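Local coordinates for acidocalcisomal pyrophosphatase (Trypanosoma cruzi, PDB 5CUV), which probably hydrolyses inorganic diphosphate to phosphate with magnesium as cofactor, as a member of the soluble pyrophosphatase family, at residues Y207-V212 / L219-Y224; P294-E299 / D328-C333; A312-G317 / I334-P339; L319-D324 / N377-N382. All coordinates share one frame; numbering follows the deposited sequence.

Contact 1 of 4, residues Y207-V212 / L219-Y224. With MLT (D-malate), chain C.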
# COMPACT_ATOMS: atom_id res chain seq x y z
N TYR A 207 -13.74 -17.18 -15.28
CA TYR A 207 -12.56 -17.42 -14.46
C TYR A 207 -11.42 -16.89 -15.26
O TYR A 207 -11.39 -17.05 -16.48
CB TYR A 207 -12.31 -18.89 -14.22
CG TYR A 207 -13.46 -19.59 -13.59
CD1 TYR A 207 -13.65 -19.55 -12.23
CD2 TYR A 207 -14.39 -20.30 -14.37
CE1 TYR A 207 -14.72 -20.18 -11.65
CE2 TYR A 207 -15.48 -20.94 -13.80
CZ TYR A 207 -15.64 -20.87 -12.43
OH TYR A 207 -16.70 -21.51 -11.81
N VAL A 208 -10.49 -16.23 -14.58
CA VAL A 208 -9.33 -15.68 -15.28
C VAL A 208 -8.23 -16.69 -15.05
O VAL A 208 -7.72 -16.81 -13.96
CB VAL A 208 -8.98 -14.30 -14.77
CG1 VAL A 208 -7.80 -13.74 -15.55
CG2 VAL A 208 -10.22 -13.41 -14.96
N ARG A 209 -7.89 -17.42 -16.10
CA ARG A 209 -6.94 -18.49 -15.99
C ARG A 209 -5.57 -18.43 -16.59
O ARG A 209 -5.43 -18.25 -17.76
CB ARG A 209 -7.60 -19.77 -16.47
CG ARG A 209 -8.31 -20.55 -15.40
CD ARG A 209 -8.75 -21.88 -15.97
NE ARG A 209 -10.14 -22.19 -15.62
CZ ARG A 209 -11.04 -22.65 -16.49
NH1 ARG A 209 -10.68 -22.85 -17.76
NH2 ARG A 209 -12.29 -22.88 -16.08
N ASP A 210 -4.55 -18.65 -15.77
CA ASP A 210 -3.19 -18.69 -16.26
C ASP A 210 -2.86 -20.05 -16.85
O ASP A 210 -3.07 -21.07 -16.21
CB ASP A 210 -2.22 -18.40 -15.13
CG ASP A 210 -2.31 -16.96 -14.66
OD1 ASP A 210 -2.26 -16.09 -15.59
OD2 ASP A 210 -2.43 -16.71 -13.42
N LEU A 211 -2.35 -20.03 -18.08
CA LEU A 211 -1.95 -21.20 -18.81
C LEU A 211 -1.00 -22.01 -17.98
O LEU A 211 -1.10 -23.25 -17.94
CB LEU A 211 -1.27 -20.78 -20.09
CG LEU A 211 -1.11 -21.87 -21.17
CD1 LEU A 211 -2.48 -22.44 -21.62
CD2 LEU A 211 -0.35 -21.24 -22.35
N VAL A 212 -0.09 -21.32 -17.31
CA VAL A 212 0.86 -21.98 -16.41
C VAL A 212 0.83 -21.10 -15.18
O VAL A 212 1.42 -20.02 -15.15
CB VAL A 212 2.32 -22.05 -17.01
CG1 VAL A 212 3.29 -22.60 -16.02
CG2 VAL A 212 2.31 -22.94 -18.23
N LEU A 219 -1.97 -21.89 -2.68
CA LEU A 219 -2.93 -20.76 -2.73
C LEU A 219 -4.10 -21.04 -3.67
O LEU A 219 -3.93 -21.11 -4.87
CB LEU A 219 -2.23 -19.49 -3.19
CG LEU A 219 -3.12 -18.27 -3.32
CD1 LEU A 219 -3.52 -17.79 -1.92
CD2 LEU A 219 -2.38 -17.18 -4.05
N PRO A 220 -5.30 -21.17 -3.13
CA PRO A 220 -6.42 -21.46 -4.04
C PRO A 220 -6.69 -20.38 -5.07
O PRO A 220 -6.34 -19.25 -4.84
CB PRO A 220 -7.60 -21.68 -3.08
CG PRO A 220 -6.92 -22.09 -1.79
CD PRO A 220 -5.75 -21.14 -1.74
N MSE A 221 -7.31 -20.76 -6.18
CA MSE A 221 -7.64 -19.85 -7.26
C MSE A 221 -8.82 -18.94 -6.95
O MSE A 221 -9.92 -19.37 -6.58
CB MSE A 221 -7.96 -20.66 -8.51
CG MSE A 221 -6.76 -21.38 -9.09
SE MSE A 221 -7.15 -22.48 -10.62
CE MSE A 221 -7.46 -21.05 -11.91
N ASN A 222 -8.60 -17.65 -7.11
CA ASN A 222 -9.65 -16.73 -6.88
C ASN A 222 -9.38 -15.53 -7.74
O ASN A 222 -8.84 -14.52 -7.30
CB ASN A 222 -9.78 -16.37 -5.41
CG ASN A 222 -11.10 -15.68 -5.12
OD1 ASN A 222 -11.81 -15.25 -6.06
ND2 ASN A 222 -11.45 -15.56 -3.86
N ARG A 223 -9.80 -15.65 -8.99
CA ARG A 223 -9.61 -14.63 -9.98
C ARG A 223 -10.75 -14.64 -11.01
O ARG A 223 -10.81 -15.47 -11.94
CB ARG A 223 -8.31 -14.90 -10.67
CG ARG A 223 -7.78 -13.70 -11.33
CD ARG A 223 -6.31 -13.56 -10.97
NE ARG A 223 -5.82 -12.28 -11.42
CZ ARG A 223 -5.00 -11.52 -10.71
NH1 ARG A 223 -4.59 -11.94 -9.51
NH2 ARG A 223 -4.65 -10.32 -11.20
N TYR A 224 -11.63 -13.65 -10.91
CA TYR A 224 -12.76 -13.63 -11.82
C TYR A 224 -12.88 -12.33 -12.57
O TYR A 224 -12.37 -11.31 -12.12
CB TYR A 224 -14.04 -13.86 -11.01
CG TYR A 224 -14.17 -15.18 -10.29
CD1 TYR A 224 -13.49 -15.44 -9.11
CD2 TYR A 224 -15.07 -16.15 -10.76
CE1 TYR A 224 -13.72 -16.62 -8.40
CE2 TYR A 224 -15.31 -17.35 -10.05
CZ TYR A 224 -14.63 -17.59 -8.88
OH TYR A 224 -14.77 -18.83 -8.25
C1 MLT C . -5.43 -16.11 -8.47
O1 MLT C . -4.62 -15.96 -9.39
O2 MLT C . -6.20 -17.06 -8.50
C2 MLT C . -5.49 -15.11 -7.32
O3 MLT C . -4.51 -14.06 -7.44
C3 MLT C . -5.41 -15.83 -5.96
C4 MLT C . -5.40 -14.83 -4.79
O4 MLT C . -5.42 -13.64 -5.00
O5 MLT C . -5.36 -15.28 -3.53
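Tyr207 and Tyr224 form a single backbone bridge, CA atoms 4.6 Å apart, where the loop after helix 200-203 passes the loop that leads into strand 224-228 of the pyrophosphatase beta sheet. One hydrogen bond ties the bridge: Val208 N donates to Arg223 O at 2.8 Å, the donor tilted 27° from the carbonyl plane. The two tyrosine side chains run side by side in the same direction. Their rings meet obliquely, planes at 44°, with Tyr207 CE1 against CE2 of Tyr224; the Tyr207 hydroxyl is hydrogen-bonded to Asp396 of helix 388-412. Val208 CB packs on Arg223 CG at 3.7 Å, and its CG2 on the backbone of Tyr224. Farther out, Arg209 CG touches the CE methyl of the selenomethionine at Met221 at 3.6 Å, the two chains crossing at about a right angle. Segment 219-224 also supplies much of the D-malate pocket. Leu219 lays its branched end against malate O5, and Asn222 N donates to the carboxylate oxygen O2 at 2.8 Å, while Asn222 ND2 hydrogen-bonds to Val315 O. Arg223 starts with CG anti to its backbone N (chi1 -159°) and bends at chi2, which carries CD past the same carboxylate. Its NH1 then reaches the malate hydroxyl O3 at 3.0 Å, O3 lying at the guanidinium edge and near its plane.

Contact 2 of 4, residues P294-E299 / D328-C333. With MG (magnesium ion), chain D.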
# COMPACT_ATOMS: atom_id res chain seq x y z
N PRO A 294 -27.50 -12.50 -15.49
CA PRO A 294 -26.18 -12.98 -15.08
C PRO A 294 -26.14 -12.62 -13.59
O PRO A 294 -26.82 -11.71 -13.17
CB PRO A 294 -25.22 -12.10 -15.87
CG PRO A 294 -25.97 -11.87 -17.14
CD PRO A 294 -27.41 -11.65 -16.70
N ILE A 295 -25.37 -13.34 -12.80
CA ILE A 295 -25.29 -13.05 -11.37
C ILE A 295 -24.70 -11.65 -11.12
O ILE A 295 -23.80 -11.20 -11.81
CB ILE A 295 -24.46 -14.13 -10.67
CG1 ILE A 295 -24.88 -14.21 -9.20
CG2 ILE A 295 -22.97 -13.84 -10.82
CD1 ILE A 295 -24.54 -15.54 -8.54
N ASP A 296 -25.25 -10.97 -10.14
CA ASP A 296 -24.89 -9.62 -9.79
C ASP A 296 -23.72 -9.55 -8.87
O ASP A 296 -23.57 -10.40 -7.96
CB ASP A 296 -26.05 -8.95 -9.10
CG ASP A 296 -27.14 -8.69 -10.00
OD1 ASP A 296 -27.12 -9.22 -11.11
OD2 ASP A 296 -28.05 -7.95 -9.61
N ALA A 297 -22.92 -8.51 -9.06
CA ALA A 297 -21.75 -8.39 -8.23
C ALA A 297 -21.46 -6.98 -7.83
O ALA A 297 -21.70 -6.06 -8.62
CB ALA A 297 -20.55 -8.98 -8.97
N ILE A 298 -20.94 -6.84 -6.62
CA ILE A 298 -20.56 -5.55 -6.03
C ILE A 298 -19.03 -5.57 -5.76
O ILE A 298 -18.55 -6.42 -5.00
CB ILE A 298 -21.30 -5.37 -4.72
CG1 ILE A 298 -22.79 -5.33 -4.97
CG2 ILE A 298 -20.92 -4.13 -4.05
CD1 ILE A 298 -23.58 -5.53 -3.69
N GLU A 299 -18.25 -4.67 -6.39
CA GLU A 299 -16.78 -4.66 -6.17
C GLU A 299 -16.48 -3.52 -5.20
O GLU A 299 -16.76 -2.38 -5.53
CB GLU A 299 -16.01 -4.47 -7.52
CG GLU A 299 -14.45 -4.51 -7.49
CD GLU A 299 -13.70 -3.28 -6.80
OE1 GLU A 299 -12.67 -3.54 -6.12
OE2 GLU A 299 -14.07 -2.08 -6.92
N ASP A 328 -31.85 -13.35 -5.48
CA ASP A 328 -31.04 -12.37 -6.18
C ASP A 328 -29.71 -12.12 -5.44
O ASP A 328 -29.54 -11.18 -4.68
CB ASP A 328 -31.92 -11.12 -6.33
CG ASP A 328 -31.17 -9.89 -6.83
OD1 ASP A 328 -30.27 -10.06 -7.72
OD2 ASP A 328 -31.53 -8.76 -6.33
N TRP A 329 -28.81 -13.06 -5.66
CA TRP A 329 -27.47 -13.05 -5.10
C TRP A 329 -26.67 -11.80 -5.53
O TRP A 329 -26.79 -11.26 -6.62
CB TRP A 329 -26.68 -14.29 -5.57
CG TRP A 329 -27.17 -15.68 -5.10
CD1 TRP A 329 -27.74 -16.67 -5.88
CD2 TRP A 329 -27.17 -16.20 -3.73
NE1 TRP A 329 -28.09 -17.73 -5.10
CE2 TRP A 329 -27.77 -17.48 -3.79
CE3 TRP A 329 -26.73 -15.71 -2.50
CZ2 TRP A 329 -27.96 -18.29 -2.64
CZ3 TRP A 329 -26.91 -16.52 -1.35
CH2 TRP A 329 -27.53 -17.80 -1.45
N LYS A 330 -25.83 -11.35 -4.63
CA LYS A 330 -24.97 -10.23 -4.90
C LYS A 330 -23.60 -10.70 -4.41
O LYS A 330 -23.39 -10.85 -3.20
CB LYS A 330 -25.51 -9.03 -4.13
CG LYS A 330 -26.96 -8.80 -4.53
CD LYS A 330 -27.30 -7.40 -4.83
CE LYS A 330 -28.74 -7.33 -5.29
NZ LYS A 330 -28.95 -7.62 -6.73
N VAL A 331 -22.72 -11.02 -5.36
CA VAL A 331 -21.37 -11.47 -5.02
C VAL A 331 -20.58 -10.27 -4.54
O VAL A 331 -20.62 -9.21 -5.18
CB VAL A 331 -20.62 -12.06 -6.23
CG1 VAL A 331 -19.12 -12.26 -5.94
CG2 VAL A 331 -21.20 -13.35 -6.56
N ILE A 332 -19.91 -10.41 -3.41
CA ILE A 332 -19.09 -9.34 -2.88
C ILE A 332 -17.67 -9.66 -3.32
O ILE A 332 -17.16 -10.72 -3.00
CB ILE A 332 -19.10 -9.30 -1.34
CG1 ILE A 332 -20.54 -9.34 -0.82
CG2 ILE A 332 -18.38 -8.09 -0.86
CD1 ILE A 332 -21.35 -8.17 -1.31
N CYS A 333 -17.04 -8.74 -4.03
CA CYS A 333 -15.71 -8.97 -4.52
C CYS A 333 -14.90 -7.68 -4.47
O CYS A 333 -15.45 -6.60 -4.18
CB CYS A 333 -15.79 -9.44 -5.97
SG CYS A 333 -16.44 -8.19 -7.11
MG MG D . -29.66 -10.41 -10.08
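Asp296 and Lys330 lie side by side on one face of two parallel neighbouring strands, 296-299 and 328-333, and point the same way. Asp296 OD2 meets Lys330 NZ in a salt bridge of 3.0 Å. The lysine chain bends at chi2 and again at chi4 (-84°), which brings NZ round to Asp328 of its own strand as well, 2.8 Å from Asp328 OD2 in a second salt bridge. Asp328 OD1 in turn binds the magnesium ion at 2.5 Å, and Asp291 completes the acidic site to which Asp296 also belongs. On the same face Ile298 lies alongside Ile332, pointing the same way, their CD1 atoms adjoining, and the Ile298 side chain also slants across Lys330, CD1 against CB; helix 357-367 packs over this isoleucine. The other face carries Ala297 against Val331, CB to CB 4.1 Å, and Glu299 CB against the SG of Cys333. Just before strand 296-299, Ile295 CD1 reaches Trp329 CB at 3.9 Å, with helix 388-412 beyond. Backbone bonds hold the register: Val331 N to Asp296 O, Ile298 N to Val331 O at 2.8 Å, and Cys333 N to Ile298 O. Because one ammonium group, which Tyr270 OH also binds, joins two metal-site carboxylates, Lys330 probably offsets part of their mutual repulsion and positions them as a second-shell residue for magnesium.

Contact 3 of 4, residues A312-G317 / I334-P339. With MLT (D-malate), chain C.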
# COMPACT_ATOMS: atom_id res chain seq x y z
N ALA A 312 -10.29 -7.85 -13.36
CA ALA A 312 -10.18 -9.02 -12.52
C ALA A 312 -10.49 -8.73 -11.02
O ALA A 312 -9.95 -7.78 -10.38
CB ALA A 312 -8.81 -9.62 -12.66
N VAL A 313 -11.34 -9.58 -10.45
CA VAL A 313 -11.69 -9.43 -9.05
C VAL A 313 -11.48 -10.70 -8.24
O VAL A 313 -11.33 -11.82 -8.76
CB VAL A 313 -13.16 -8.97 -8.89
CG1 VAL A 313 -13.37 -7.63 -9.57
CG2 VAL A 313 -14.10 -10.04 -9.51
N LYS A 314 -11.47 -10.52 -6.94
CA LYS A 314 -11.27 -11.60 -6.00
C LYS A 314 -12.61 -11.68 -5.27
O LYS A 314 -13.08 -10.71 -4.77
CB LYS A 314 -10.12 -11.24 -5.06
CG LYS A 314 -9.83 -12.34 -4.03
CD LYS A 314 -9.15 -11.84 -2.74
CE LYS A 314 -7.66 -11.73 -2.90
NZ LYS A 314 -7.04 -11.45 -1.56
N VAL A 315 -13.24 -12.84 -5.24
CA VAL A 315 -14.55 -13.07 -4.61
C VAL A 315 -14.36 -13.25 -3.10
O VAL A 315 -13.58 -14.09 -2.68
CB VAL A 315 -15.21 -14.38 -5.19
CG1 VAL A 315 -16.42 -14.69 -4.41
CG2 VAL A 315 -15.60 -14.22 -6.67
N LEU A 316 -15.06 -12.46 -2.30
CA LEU A 316 -14.93 -12.54 -0.86
C LEU A 316 -16.12 -13.16 -0.17
O LEU A 316 -15.96 -13.71 0.90
CB LEU A 316 -14.73 -11.16 -0.27
CG LEU A 316 -13.47 -10.51 -0.85
CD1 LEU A 316 -13.58 -8.97 -0.68
CD2 LEU A 316 -12.15 -11.17 -0.20
N GLY A 317 -17.31 -13.05 -0.75
CA GLY A 317 -18.46 -13.64 -0.08
C GLY A 317 -19.72 -13.37 -0.88
O GLY A 317 -19.67 -12.99 -2.07
N ILE A 334 -13.59 -7.78 -4.76
CA ILE A 334 -12.73 -6.63 -4.78
C ILE A 334 -11.74 -6.76 -5.92
O ILE A 334 -11.21 -7.83 -6.19
CB ILE A 334 -11.94 -6.41 -3.42
CG1 ILE A 334 -11.15 -5.08 -3.52
CG2 ILE A 334 -11.00 -7.64 -3.08
CD1 ILE A 334 -10.36 -4.77 -2.35
N SER A 335 -11.49 -5.66 -6.61
CA SER A 335 -10.54 -5.66 -7.68
C SER A 335 -9.10 -6.06 -7.22
O SER A 335 -8.60 -5.53 -6.24
CB SER A 335 -10.54 -4.27 -8.24
OG SER A 335 -9.32 -3.99 -8.88
N HIS A 336 -8.46 -6.99 -7.93
CA HIS A 336 -7.09 -7.41 -7.66
C HIS A 336 -6.10 -6.23 -7.71
O HIS A 336 -4.98 -6.28 -7.15
CB HIS A 336 -6.64 -8.47 -8.69
CG HIS A 336 -6.97 -9.87 -8.28
ND1 HIS A 336 -6.37 -10.48 -7.19
CD2 HIS A 336 -7.93 -10.72 -8.72
CE1 HIS A 336 -6.97 -11.64 -6.96
NE2 HIS A 336 -7.93 -11.81 -7.87
N ASN A 337 -6.51 -5.15 -8.36
CA ASN A 337 -5.64 -4.01 -8.39
C ASN A 337 -5.80 -3.00 -7.24
O ASN A 337 -5.10 -2.00 -7.17
CB ASN A 337 -5.74 -3.30 -9.72
CG ASN A 337 -4.37 -2.82 -10.18
OD1 ASN A 337 -3.48 -3.68 -10.48
ND2 ASN A 337 -4.16 -1.48 -10.19
N ASP A 338 -6.71 -3.26 -6.32
CA ASP A 338 -6.89 -2.36 -5.20
C ASP A 338 -5.71 -2.57 -4.23
O ASP A 338 -5.21 -3.70 -4.07
CB ASP A 338 -8.21 -2.63 -4.50
CG ASP A 338 -8.58 -1.53 -3.53
OD1 ASP A 338 -9.16 -0.54 -4.00
OD2 ASP A 338 -8.30 -1.64 -2.30
N PRO A 339 -5.26 -1.49 -3.56
CA PRO A 339 -4.14 -1.61 -2.62
C PRO A 339 -4.35 -2.56 -1.45
O PRO A 339 -3.38 -3.05 -0.92
CB PRO A 339 -3.92 -0.18 -2.14
CG PRO A 339 -4.40 0.61 -3.29
CD PRO A 339 -5.64 -0.08 -3.71
C1 MLT C . -5.43 -16.11 -8.47
O1 MLT C . -4.62 -15.96 -9.39
O2 MLT C . -6.20 -17.06 -8.50
C2 MLT C . -5.49 -15.11 -7.32
O3 MLT C . -4.51 -14.06 -7.44
C3 MLT C . -5.41 -15.83 -5.96
C4 MLT C . -5.40 -14.83 -4.79
O4 MLT C . -5.42 -13.64 -5.00
O5 MLT C . -5.36 -15.28 -3.53
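Antiparallel pairing joins Lys314 to Ile334 at the open end of the hairpin made by strands 310-323 and 326-335 in the mixed sheet of the pyrophosphatase fold. Lys314 N donates to Ile334 O at 2.8 Å and Ile334 N returns a bond to Lys314 O, a hydrogen-bonded pair. Val313 and Ser335 follow as a non-hydrogen-bonded pair, CA atoms 4.2 Å apart, and His336 N closes the ladder on Ala312 O. Beyond it the chain leaves the strand in a type I turn from Ser335 to Asp338, with Ser335 OG accepting from Asn337 N in an ST turn. Farther up the hairpin, Leu316 and Gly317 both face Ile332 in a classic beta bulge, and Leu316 CD1 slants onto Ile334 CG2 at 3.8 Å. Lys314 crosses His336 at about a right angle, CB 3.6 Å from the imidazole NE2. With CG anti to the backbone N (chi1 -180°) and a bend at chi3, the lysine chain carries CE to 3.6 Å from malate O4. Its NZ goes on to the carbonyls of Cys341 and Leu344. His336 NE2 is hydrogen-bonded to Asn222 O, and the ring turns its edge to D-malate, with His336 CE1 lying 3.2 Å from malate O4.

Contact 4 of 4, residues L319-D324 / N377-N382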
# COMPACT_ATOMS: atom_id res chain seq x y z
N LEU A 319 -24.11 -12.20 -0.49
CA LEU A 319 -25.26 -11.80 0.28
C LEU A 319 -26.55 -12.21 -0.53
O LEU A 319 -26.67 -11.88 -1.72
CB LEU A 319 -25.20 -10.28 0.48
CG LEU A 319 -26.35 -9.68 1.29
CD1 LEU A 319 -26.11 -9.89 2.82
CD2 LEU A 319 -26.47 -8.21 0.98
N GLY A 320 -27.49 -12.95 0.08
CA GLY A 320 -28.67 -13.36 -0.65
C GLY A 320 -29.90 -12.49 -0.35
O GLY A 320 -30.43 -12.51 0.77
N MSE A 321 -30.37 -11.74 -1.34
CA MSE A 321 -31.52 -10.90 -1.14
C MSE A 321 -32.68 -11.50 -1.92
O MSE A 321 -32.47 -12.20 -2.93
CB MSE A 321 -31.24 -9.47 -1.61
CG MSE A 321 -32.44 -8.55 -1.53
SE MSE A 321 -32.10 -6.74 -2.06
CE MSE A 321 -31.95 -7.03 -3.98
N ILE A 322 -33.91 -11.26 -1.45
CA ILE A 322 -35.05 -11.76 -2.21
C ILE A 322 -35.58 -10.57 -3.03
O ILE A 322 -35.67 -9.45 -2.54
CB ILE A 322 -36.25 -12.28 -1.30
CG1 ILE A 322 -35.82 -13.25 -0.20
CG2 ILE A 322 -37.17 -13.09 -2.17
CD1 ILE A 322 -35.12 -14.45 -0.69
N ASP A 323 -35.89 -10.82 -4.30
CA ASP A 323 -36.44 -9.74 -5.09
C ASP A 323 -37.67 -10.28 -5.79
O ASP A 323 -37.54 -11.13 -6.69
CB ASP A 323 -35.44 -9.24 -6.13
CG ASP A 323 -35.89 -7.95 -6.77
OD1 ASP A 323 -37.13 -7.77 -6.88
OD2 ASP A 323 -35.03 -7.13 -7.18
N ASP A 324 -38.84 -9.81 -5.38
CA ASP A 324 -40.09 -10.27 -5.97
C ASP A 324 -40.15 -11.80 -5.92
O ASP A 324 -40.51 -12.46 -6.89
CB ASP A 324 -40.19 -9.73 -7.42
CG ASP A 324 -41.14 -10.56 -8.35
OD1 ASP A 324 -42.39 -10.62 -8.12
OD2 ASP A 324 -40.61 -11.15 -9.34
N ASN A 377 -36.56 -5.15 1.59
CA ASN A 377 -36.38 -6.43 0.91
C ASN A 377 -35.97 -7.42 1.99
O ASN A 377 -35.42 -7.02 3.04
CB ASN A 377 -35.30 -6.36 -0.16
CG ASN A 377 -35.67 -5.43 -1.31
OD1 ASN A 377 -34.89 -4.53 -1.70
ND2 ASN A 377 -36.84 -5.64 -1.87
N LYS A 378 -36.20 -8.71 1.74
CA LYS A 378 -35.83 -9.74 2.70
C LYS A 378 -34.55 -10.45 2.21
O LYS A 378 -34.21 -10.33 1.05
CB LYS A 378 -36.98 -10.75 2.80
CG LYS A 378 -38.39 -10.17 3.09
CD LYS A 378 -38.42 -9.50 4.47
CE LYS A 378 -39.83 -9.35 5.04
NZ LYS A 378 -40.47 -10.67 5.36
N PHE A 379 -33.87 -11.18 3.08
CA PHE A 379 -32.66 -11.94 2.71
C PHE A 379 -32.71 -13.39 3.22
O PHE A 379 -33.25 -13.67 4.30
CB PHE A 379 -31.39 -11.33 3.34
CG PHE A 379 -31.19 -9.91 3.03
CD1 PHE A 379 -32.00 -8.94 3.65
CD2 PHE A 379 -30.32 -9.53 2.02
CE1 PHE A 379 -31.95 -7.60 3.24
CE2 PHE A 379 -30.25 -8.19 1.60
CZ PHE A 379 -31.07 -7.21 2.21
N VAL A 380 -32.09 -14.31 2.47
CA VAL A 380 -31.97 -15.68 2.93
C VAL A 380 -30.82 -15.67 3.92
O VAL A 380 -30.17 -14.63 4.09
CB VAL A 380 -31.58 -16.57 1.83
CG1 VAL A 380 -32.72 -16.63 0.81
CG2 VAL A 380 -30.22 -16.10 1.26
N PHE A 381 -30.58 -16.80 4.59
CA PHE A 381 -29.50 -16.90 5.60
C PHE A 381 -29.44 -15.77 6.58
O PHE A 381 -28.35 -15.36 7.00
CB PHE A 381 -28.14 -17.01 4.94
CG PHE A 381 -27.96 -18.25 4.15
CD1 PHE A 381 -28.38 -18.30 2.85
CD2 PHE A 381 -27.45 -19.37 4.72
CE1 PHE A 381 -28.29 -19.48 2.12
CE2 PHE A 381 -27.35 -20.55 4.01
CZ PHE A 381 -27.78 -20.60 2.71
N ASN A 382 -30.60 -15.26 6.96
CA ASN A 382 -30.65 -14.20 7.95
C ASN A 382 -29.86 -12.97 7.56
O ASN A 382 -29.31 -12.29 8.44
CB ASN A 382 -30.16 -14.72 9.31
CG ASN A 382 -31.03 -15.90 9.84
OD1 ASN A 382 -30.80 -17.08 9.48
ND2 ASN A 382 -32.03 -15.58 10.68
O HOH W 1 -37.73 -9.02 -0.70
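Gly320 and Ile322, alternate residues of strand 310-323, offer their backbone polar groups to the loop segment 377-382, which crosses the strand with end-to-end directions 117° apart. Ile322 N donates to Lys378 O at 2.7 Å with an N-H...O angle of 164°. Val380 N donates to Gly320 O at 3.0 Å, but less straight, at 138°, and from above the carbonyl plane. The pairing is a single bridge centred on Met321 and Phe379. A water extends it, donating a hydrogen bond to Ile322 O at 2.8 Å and accepting one from Lys378 N at 2.9 Å; both backbone groups of Ile322 and both of Lys378 are thereby engaged between these two segments. Around this polar line the packing is mostly apolar. Ile322 CD1 meets Val380 CG1 at 3.6 Å, the two side chains crossing at about a right angle, while CG2 of the same valine packs against Gly320 CA, where the strand has no side chain. The Phe379 ring meets its neighbours obliquely: its CE2 touches Met321 CB at 3.6 Å and also Leu319 CD2. The selenium of Met321, a selenomethionine, sits 5.1 Å from the Phe379 ring centroid in an oblique Met-aromatic contact, and beside Asn377 CB. Leu319 and Met321 direct their own backbone bonds to Lys330 and Asp328 of strand 326-335, so strand 310-323 lies between that strand and the loop, while helix 357-367 flanks it, stacking His362 on Phe379 and packing Phe365 on Met321.

Contact 2 is the buried core, contact 1 a surface meeting of loops, and contacts 3 and 4 lie between, partly buried. Contacts 2, 3 and 4 share the mixed sheet: strand 326-335 serves contacts 2 and 3, strand 310-323 serves contacts 3 and 4. Contact 1 joins this sheet through Tyr224, which pairs with Val313, and shares the D-malate pocket with contact 3, where Arg223 packs on His336. The chemistry changes with position. D-malate is held mainly by 219-224 of contact 1, with Lys314 and His336 of contact 3 adding to the pocket; contact 2 holds the salt-bridge network and magnesium, and contact 4 mostly apolar packing with a water bridge, its Met321 adjoining Asp328 and Lys330.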